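PDB 3TC1: octaprenyl Pyrophosphate Synthase from Helicobacter pylori, which probably catalyses successive head-to-tail condensation of isopentenyl diphosphate with an allylic diphosphate primer to build the 40-carbon chain of octaprenyl diphosphate. Local coordinates for residues A8-I13 against L60-T64; R136-D141 against R157-K162; L231-N237 against Y266-T272. All coordinates share one frame. Numbering follows the deposited sequence.

Contact 1: residues A8-I13 against L60-T64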
# COMPACT_ATOMS: atom_id res chain seq x y z
N ALA B 8 1.96 25.47 0.01
CA ALA B 8 1.48 25.10 -1.32
C ALA B 8 1.46 23.58 -1.47
O ALA B 8 0.60 23.03 -2.14
CB ALA B 8 2.37 25.73 -2.40
N ILE B 9 2.41 22.90 -0.84
CA ILE B 9 2.48 21.44 -0.89
C ILE B 9 1.33 20.86 -0.06
O ILE B 9 0.69 19.88 -0.45
CB ILE B 9 3.83 20.94 -0.33
CG1 ILE B 9 4.96 21.38 -1.26
CG2 ILE B 9 3.82 19.41 -0.17
CD1 ILE B 9 6.35 21.22 -0.68
N GLN B 10 1.06 21.49 1.08
CA GLN B 10 -0.03 21.08 1.96
C GLN B 10 -1.34 21.17 1.17
O GLN B 10 -2.19 20.27 1.24
CB GLN B 10 -0.06 22.01 3.17
CG GLN B 10 -1.14 21.73 4.20
CD GLN B 10 -1.15 22.77 5.31
OE1 GLN B 10 -0.13 23.00 5.97
NE2 GLN B 10 -2.30 23.39 5.53
N ASN B 11 -1.50 22.26 0.43
CA ASN B 11 -2.71 22.45 -0.36
C ASN B 11 -2.80 21.50 -1.56
O ASN B 11 -3.91 21.12 -1.97
CB ASN B 11 -2.82 23.91 -0.81
CG ASN B 11 -3.13 24.84 0.35
OD1 ASN B 11 -3.88 24.49 1.26
ND2 ASN B 11 -2.56 26.04 0.31
N LYS B 12 -1.66 21.11 -2.12
CA LYS B 12 -1.66 20.17 -3.25
C LYS B 12 -2.15 18.81 -2.77
O LYS B 12 -2.91 18.13 -3.47
CB LYS B 12 -0.26 20.03 -3.85
CG LYS B 12 0.11 21.14 -4.83
CD LYS B 12 1.47 20.87 -5.48
CE LYS B 12 1.74 21.85 -6.62
NZ LYS B 12 0.76 21.69 -7.73
N ILE B 13 -1.70 18.41 -1.59
CA ILE B 13 -2.11 17.14 -1.00
C ILE B 13 -3.63 17.14 -0.84
O ILE B 13 -4.30 16.17 -1.18
CB ILE B 13 -1.47 16.92 0.39
CG1 ILE B 13 0.05 16.82 0.25
CG2 ILE B 13 -2.02 15.66 1.03
CD1 ILE B 13 0.79 16.76 1.58
N LEU B 60 7.12 21.08 -6.76
CA LEU B 60 6.16 21.03 -5.67
C LEU B 60 5.37 19.72 -5.79
O LEU B 60 5.02 19.11 -4.78
CB LEU B 60 5.23 22.24 -5.73
CG LEU B 60 5.96 23.57 -5.55
CD1 LEU B 60 4.98 24.73 -5.70
CD2 LEU B 60 6.64 23.61 -4.20
N ASN B 61 5.11 19.29 -7.02
CA ASN B 61 4.39 18.04 -7.24
C ASN B 61 5.22 16.88 -6.71
O ASN B 61 4.69 15.94 -6.12
CB ASN B 61 4.09 17.80 -8.72
CG ASN B 61 2.94 18.63 -9.22
OD1 ASN B 61 2.21 19.23 -8.44
ND2 ASN B 61 2.76 18.68 -10.54
N LEU B 62 6.53 16.94 -6.95
CA LEU B 62 7.43 15.89 -6.49
C LEU B 62 7.43 15.81 -4.96
O LEU B 62 7.44 14.72 -4.38
CB LEU B 62 8.85 16.14 -6.99
CG LEU B 62 9.87 15.04 -6.64
CD1 LEU B 62 9.42 13.72 -7.25
CD2 LEU B 62 11.25 15.40 -7.19
N CYS B 63 7.45 16.98 -4.32
CA CYS B 63 7.44 17.04 -2.86
C CYS B 63 6.12 16.48 -2.34
O CYS B 63 6.07 15.82 -1.30
CB CYS B 63 7.60 18.49 -2.38
SG CYS B 63 9.24 19.21 -2.64
N THR B 64 5.04 16.74 -3.07
CA THR B 64 3.73 16.26 -2.67
C THR B 64 3.72 14.73 -2.71
O THR B 64 3.22 14.08 -1.79
CB THR B 64 2.64 16.82 -3.59
OG1 THR B 64 2.68 18.26 -3.54
CG2 THR B 64 1.26 16.35 -3.15
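L60 meets three residues of helix 3-18 at once: its CB lies 3.6 Å from K12 CE, its CD2 4.1 Å from I9 CG1 and its CD1 4.3 Å from A8 CB. The aliphatic part of K12 thus runs over the leucine and carries the ammonium group on to the next residue. N61 starts with its CA-to-CB bond directed away from 8-13, yet its amide bends back, and its OD1 accepts a hydrogen bond from K12 NZ at 2.9 Å. The same amine also forms a salt bridge with D57, one turn earlier on helix 53-80. In the all-helical isoprenoid synthase fold of this family, that long helix carries the first aspartate-rich motif towards its C-terminal end; here 8-13 of the N-terminal helix 3-18 crosses 60-64 in its earlier half, the segment axes at -64° and 9.1 Å apart. C63 continues the apolar side of the contact, where I9 CD1 packs 3.5 Å from C63 CB. T64 and I9 form the closest CA pair, 5.6 Å apart. The T64 hydroxyl OG1 donates to L60 O at 2.8 Å, satisfied within its own helix, and can therefore lie among carbons, 3.4 Å from K12 CB and 3.7 Å from I9 CG2. The methyl CG2 of T64 touches I13 CG1 at 3.6 Å, and W16 of helix 3-18 extends this surface over N61 and T64.

Contact 2: residues R136-D141 against R157-K162; sequences RGEIED and RILEDK
Two carboxylates face each other between these helices, E140 OE2 only 2.8 Å from D161 OD2, with arginines gathered round them. R136 (chi1 t, chi2 t, chi3 p) grips D161 through NE to OD2 at 3.1 Å and NH2 to OD1 at 3.1 Å; R133 holds D161 as well. R157, fully extended (ttt), brings its NE 2.8 Å from E140 OE1 in a salt bridge. The guanidinium groups of R136 and R157 also reach into the second subunit, hydrogen-bonding to its backbone carbonyls I20 O and E21 O respectively.

Both segments are helical, and 157-162 widens into a pi-type turn at 160-162. They run roughly antiparallel, with 146° between their N-to-C directions (signed -146°) and axes 8.1 Å apart. The closest CA pair is G137 and D161, 4.7 Å apart. A side chain on G137 would collide with D161 CB and K162 CG; without one, G137 C comes 3.3 Å from K162 CG and G137 CA 3.6 Å from D161 CB. I158 fills the next turn, its CG2 3.5 Å from D141 OD1 and its CG1 3.9 Å from E140 CB.

On the other side of G137, K162 (m, t, p, t) sends NZ to E138 OE2 at 3.1 Å and, weakly, to D141 OD2 at 3.3 Å. E138 lies beside D77 of the first aspartate-rich motif, and the K162 side chain is about 9 Å from a bound magnesium ion, consistent with the diphosphate-binding lysine of the trans-prenyltransferase active site.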
# COMPACT_ATOMS: atom_id res chain seq x y z
N ARG B 136 10.35 -3.56 2.66
CA ARG B 136 11.25 -4.63 3.07
C ARG B 136 11.78 -4.31 4.47
O ARG B 136 11.93 -5.19 5.31
CB ARG B 136 12.42 -4.77 2.10
CG ARG B 136 13.36 -5.91 2.46
CD ARG B 136 14.47 -6.09 1.44
NE ARG B 136 15.46 -5.02 1.48
CZ ARG B 136 16.33 -4.76 0.51
NH1 ARG B 136 16.33 -5.51 -0.59
NH2 ARG B 136 17.19 -3.76 0.63
N GLY B 137 12.05 -3.03 4.70
CA GLY B 137 12.56 -2.60 5.99
C GLY B 137 11.52 -2.77 7.09
O GLY B 137 11.85 -3.11 8.22
N GLU B 138 10.26 -2.54 6.76
CA GLU B 138 9.19 -2.68 7.74
C GLU B 138 9.09 -4.15 8.16
O GLU B 138 8.97 -4.46 9.34
CB GLU B 138 7.86 -2.20 7.16
CG GLU B 138 6.68 -2.42 8.09
CD GLU B 138 6.80 -1.65 9.39
OE1 GLU B 138 5.93 -1.85 10.27
OE2 GLU B 138 7.75 -0.84 9.54
N ILE B 139 9.15 -5.05 7.18
CA ILE B 139 9.08 -6.48 7.47
C ILE B 139 10.29 -6.91 8.27
O ILE B 139 10.17 -7.69 9.21
CB ILE B 139 9.00 -7.31 6.17
CG1 ILE B 139 7.65 -7.07 5.49
CG2 ILE B 139 9.18 -8.79 6.48
CD1 ILE B 139 7.49 -7.80 4.18
N GLU B 140 11.46 -6.41 7.89
CA GLU B 140 12.69 -6.73 8.59
C GLU B 140 12.58 -6.28 10.05
O GLU B 140 12.94 -7.01 10.97
CB GLU B 140 13.87 -6.02 7.92
CG GLU B 140 14.33 -6.65 6.61
CD GLU B 140 15.28 -5.75 5.82
OE1 GLU B 140 15.92 -6.26 4.88
OE2 GLU B 140 15.37 -4.54 6.12
N ASP B 141 12.06 -5.07 10.24
CA ASP B 141 11.93 -4.51 11.58
C ASP B 141 11.05 -5.35 12.52
O ASP B 141 11.42 -5.59 13.66
CB ASP B 141 11.39 -3.08 11.49
CG ASP B 141 11.78 -2.22 12.68
OD1 ASP B 141 12.87 -2.45 13.26
OD2 ASP B 141 11.02 -1.30 13.04
N ARG B 157 20.79 -2.35 8.52
CA ARG B 157 20.03 -2.66 7.32
C ARG B 157 18.62 -2.10 7.44
O ARG B 157 18.06 -1.54 6.49
CB ARG B 157 19.97 -4.18 7.11
CG ARG B 157 19.22 -4.58 5.86
CD ARG B 157 19.35 -6.06 5.57
NE ARG B 157 18.65 -6.43 4.34
CZ ARG B 157 18.69 -7.63 3.78
NH1 ARG B 157 19.42 -8.60 4.33
NH2 ARG B 157 18.02 -7.87 2.66
N ILE B 158 18.03 -2.24 8.63
CA ILE B 158 16.68 -1.72 8.87
C ILE B 158 16.66 -0.20 8.76
O ILE B 158 15.77 0.36 8.12
CB ILE B 158 16.16 -2.15 10.26
CG1 ILE B 158 15.97 -3.67 10.29
CG2 ILE B 158 14.85 -1.42 10.57
CD1 ILE B 158 15.59 -4.23 11.65
N LEU B 159 17.62 0.46 9.40
CA LEU B 159 17.67 1.92 9.35
C LEU B 159 17.78 2.42 7.92
O LEU B 159 17.11 3.39 7.54
CB LEU B 159 18.86 2.45 10.16
CG LEU B 159 18.47 3.15 11.46
CD1 LEU B 159 17.83 2.12 12.38
CD2 LEU B 159 19.68 3.80 12.14
N GLU B 160 18.63 1.77 7.13
CA GLU B 160 18.83 2.14 5.74
C GLU B 160 17.56 1.92 4.91
O GLU B 160 17.15 2.78 4.12
CB GLU B 160 19.98 1.32 5.15
CG GLU B 160 21.35 1.66 5.74
CD GLU B 160 22.35 0.52 5.55
OE1 GLU B 160 22.13 -0.32 4.66
OE2 GLU B 160 23.35 0.48 6.29
N ASP B 161 16.93 0.76 5.09
CA ASP B 161 15.71 0.45 4.35
C ASP B 161 14.49 1.26 4.77
O ASP B 161 13.76 1.77 3.91
CB ASP B 161 15.37 -1.04 4.48
CG ASP B 161 16.24 -1.92 3.60
OD1 ASP B 161 16.88 -1.38 2.67
OD2 ASP B 161 16.27 -3.15 3.82
N LYS B 162 14.27 1.39 6.07
CA LYS B 162 13.10 2.14 6.56
C LYS B 162 13.21 3.65 6.57
O LYS B 162 12.18 4.34 6.49
CB LYS B 162 12.72 1.68 7.97
CG LYS B 162 12.06 0.33 8.04
CD LYS B 162 11.41 0.12 9.41
CE LYS B 162 10.32 1.15 9.66
NZ LYS B 162 9.72 1.01 11.02

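Contact 3: residues L231-N237 against Y266-T272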
# COMPACT_ATOMS: atom_id res chain seq x y z
N LEU B 231 24.85 -0.82 21.65
CA LEU B 231 26.13 -0.37 22.20
C LEU B 231 26.23 -0.71 23.69
O LEU B 231 27.29 -1.10 24.18
CB LEU B 231 26.30 1.14 21.99
CG LEU B 231 26.40 1.60 20.53
CD1 LEU B 231 26.51 3.11 20.47
CD2 LEU B 231 27.61 0.94 19.87
N LEU B 232 25.12 -0.57 24.41
CA LEU B 232 25.10 -0.89 25.84
C LEU B 232 25.36 -2.38 26.05
O LEU B 232 26.20 -2.77 26.86
CB LEU B 232 23.74 -0.54 26.46
CG LEU B 232 23.62 -0.93 27.95
CD1 LEU B 232 24.65 -0.15 28.77
CD2 LEU B 232 22.21 -0.65 28.45
N TYR B 233 24.64 -3.21 25.30
CA TYR B 233 24.78 -4.66 25.40
C TYR B 233 26.22 -5.14 25.25
O TYR B 233 26.64 -6.09 25.91
CB TYR B 233 23.91 -5.34 24.33
CG TYR B 233 23.96 -6.85 24.41
CD1 TYR B 233 23.24 -7.54 25.39
CD2 TYR B 233 24.75 -7.59 23.53
CE1 TYR B 233 23.32 -8.92 25.50
CE2 TYR B 233 24.83 -8.97 23.62
CZ TYR B 233 24.11 -9.63 24.61
OH TYR B 233 24.17 -11.00 24.70
N GLU B 234 26.96 -4.50 24.35
CA GLU B 234 28.36 -4.85 24.10
C GLU B 234 29.29 -4.53 25.27
O GLU B 234 30.42 -5.03 25.33
CB GLU B 234 28.85 -4.12 22.84
CG GLU B 234 28.34 -4.72 21.54
CD GLU B 234 28.38 -3.74 20.38
OE1 GLU B 234 29.32 -2.92 20.31
OE2 GLU B 234 27.47 -3.80 19.52
N LYS B 235 28.84 -3.69 26.20
CA LYS B 235 29.65 -3.29 27.36
C LYS B 235 29.20 -3.92 28.68
O LYS B 235 29.97 -3.96 29.64
CB LYS B 235 29.61 -1.77 27.54
CG LYS B 235 30.02 -0.94 26.34
CD LYS B 235 31.53 -0.78 26.27
CE LYS B 235 31.90 0.17 25.13
NZ LYS B 235 31.26 1.50 25.28
N LEU B 236 27.96 -4.40 28.73
CA LEU B 236 27.41 -4.99 29.95
C LEU B 236 28.06 -6.29 30.37
O LEU B 236 28.50 -7.08 29.53
CB LEU B 236 25.91 -5.23 29.80
CG LEU B 236 24.98 -4.04 29.60
CD1 LEU B 236 23.56 -4.53 29.37
CD2 LEU B 236 25.05 -3.12 30.81
N ASN B 237 28.12 -6.53 31.68
CA ASN B 237 28.66 -7.79 32.15
C ASN B 237 27.54 -8.81 31.94
O ASN B 237 26.41 -8.46 31.63
CB ASN B 237 29.06 -7.73 33.64
CG ASN B 237 27.94 -7.27 34.56
OD1 ASN B 237 26.76 -7.58 34.34
ND2 ASN B 237 28.30 -6.53 35.61
N TYR B 266 28.04 3.49 31.03
CA TYR B 266 28.96 3.18 29.95
C TYR B 266 29.06 4.26 28.87
O TYR B 266 29.54 4.00 27.77
CB TYR B 266 28.59 1.82 29.34
CG TYR B 266 28.78 0.67 30.32
CD1 TYR B 266 30.05 0.19 30.62
CD2 TYR B 266 27.69 0.07 30.95
CE1 TYR B 266 30.24 -0.85 31.53
CE2 TYR B 266 27.86 -0.97 31.87
CZ TYR B 266 29.14 -1.43 32.15
OH TYR B 266 29.32 -2.46 33.05
N GLY B 267 28.62 5.47 29.21
CA GLY B 267 28.69 6.58 28.27
C GLY B 267 28.06 6.29 26.92
O GLY B 267 28.59 6.69 25.88
N ILE B 268 26.93 5.61 26.94
CA ILE B 268 26.25 5.24 25.70
C ILE B 268 25.66 6.43 24.95
O ILE B 268 25.63 6.44 23.72
CB ILE B 268 25.12 4.22 25.99
CG1 ILE B 268 25.72 2.99 26.69
CG2 ILE B 268 24.42 3.81 24.70
CD1 ILE B 268 26.85 2.29 25.90
N ILE B 269 25.20 7.44 25.68
CA ILE B 269 24.61 8.60 25.03
C ILE B 269 25.63 9.29 24.12
O ILE B 269 25.34 9.58 22.96
CB ILE B 269 24.06 9.62 26.05
CG1 ILE B 269 23.08 8.93 27.01
CG2 ILE B 269 23.38 10.77 25.32
CD1 ILE B 269 21.90 8.26 26.35
N GLU B 270 26.82 9.56 24.65
CA GLU B 270 27.84 10.22 23.85
C GLU B 270 28.31 9.30 22.72
O GLU B 270 28.58 9.76 21.62
CB GLU B 270 29.03 10.65 24.71
CG GLU B 270 30.25 11.14 23.91
CD GLU B 270 30.06 12.51 23.28
OE1 GLU B 270 29.02 12.73 22.60
OE2 GLU B 270 30.95 13.36 23.44
N GLU B 271 28.41 8.01 23.00
CA GLU B 271 28.86 7.06 21.99
C GLU B 271 27.87 7.01 20.82
O GLU B 271 28.28 6.95 19.66
CB GLU B 271 29.04 5.66 22.60
CG GLU B 271 29.58 4.62 21.62
CD GLU B 271 29.87 3.27 22.26
OE1 GLU B 271 29.22 2.92 23.27
OE2 GLU B 271 30.74 2.53 21.75
N THR B 272 26.58 7.06 21.14
CA THR B 272 25.54 7.03 20.12
C THR B 272 25.59 8.32 19.31
O THR B 272 25.53 8.30 18.07
CB THR B 272 24.13 6.90 20.76
OG1 THR B 272 24.05 5.66 21.49
CG2 THR B 272 23.04 6.92 19.69
O HOH W 1 29.57 0.25 23.23
O HOH W 2 27.52 -4.39 33.37
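Segment 231-237 begins in helix 227-233 and passes into a turn in which K235 N and L236 N bond to L232 O, at 2.9 and 3.0 Å; N237 serves as N-cap of the next helix, its OD1 accepting from D240 N. Opposite, Y266 leaves helix 253-265 and G267, with phi 53°, is the C-prime residue of a Schellman motif, I268 N bonding to F263 O, and also the N-cap of helix 268-286. The closest CA pair is L232 and I268, 6.2 Å apart. The contact joins two helix-to-helix junctions in the C-terminal part of the all-alpha prenyl synthase fold. I268 CD1 rests 3.6 Å from L232 CA and 4.1 Å from L231 CB, while L231 CD1 reaches E271 CG at 3.6 Å. The Y266 ring takes K235 CB over one face in a CH-pi contact, 4.0 Å from the centroid; L232 CD1 lies 3.7 Å from Y266 CD2 and L236 CD2 3.7 Å from Y266 CE2. Towards solvent, K235 NZ salt-bridges E271 OE1 at 3.2 Å, and a water joins E271 OE1 (2.7 Å) to L231 O (2.8 Å). A second water links Y266 OH (2.7 Å) with N237 N (2.8 Å).

All three contacts are partly buried, but contact 2 lies nearest the centre of the chain (about 11 Å between centres), against 18 and 24 Å for contacts 1 and 3, which sit on opposite sides of that centre, about 42 Å apart. Contact 2 is dominated by charge, near the magnesium ion and at the subunit interface; the other two touch no second chain and combine apolar packing with one lysine each. No helix is shared between the contacts. Helix 152-177 of contact 2, however, also lies against C63 of contact 1, and helix 182-205 touches T272 of contact 3 as well as residues of 157-162 that point away from 136-141.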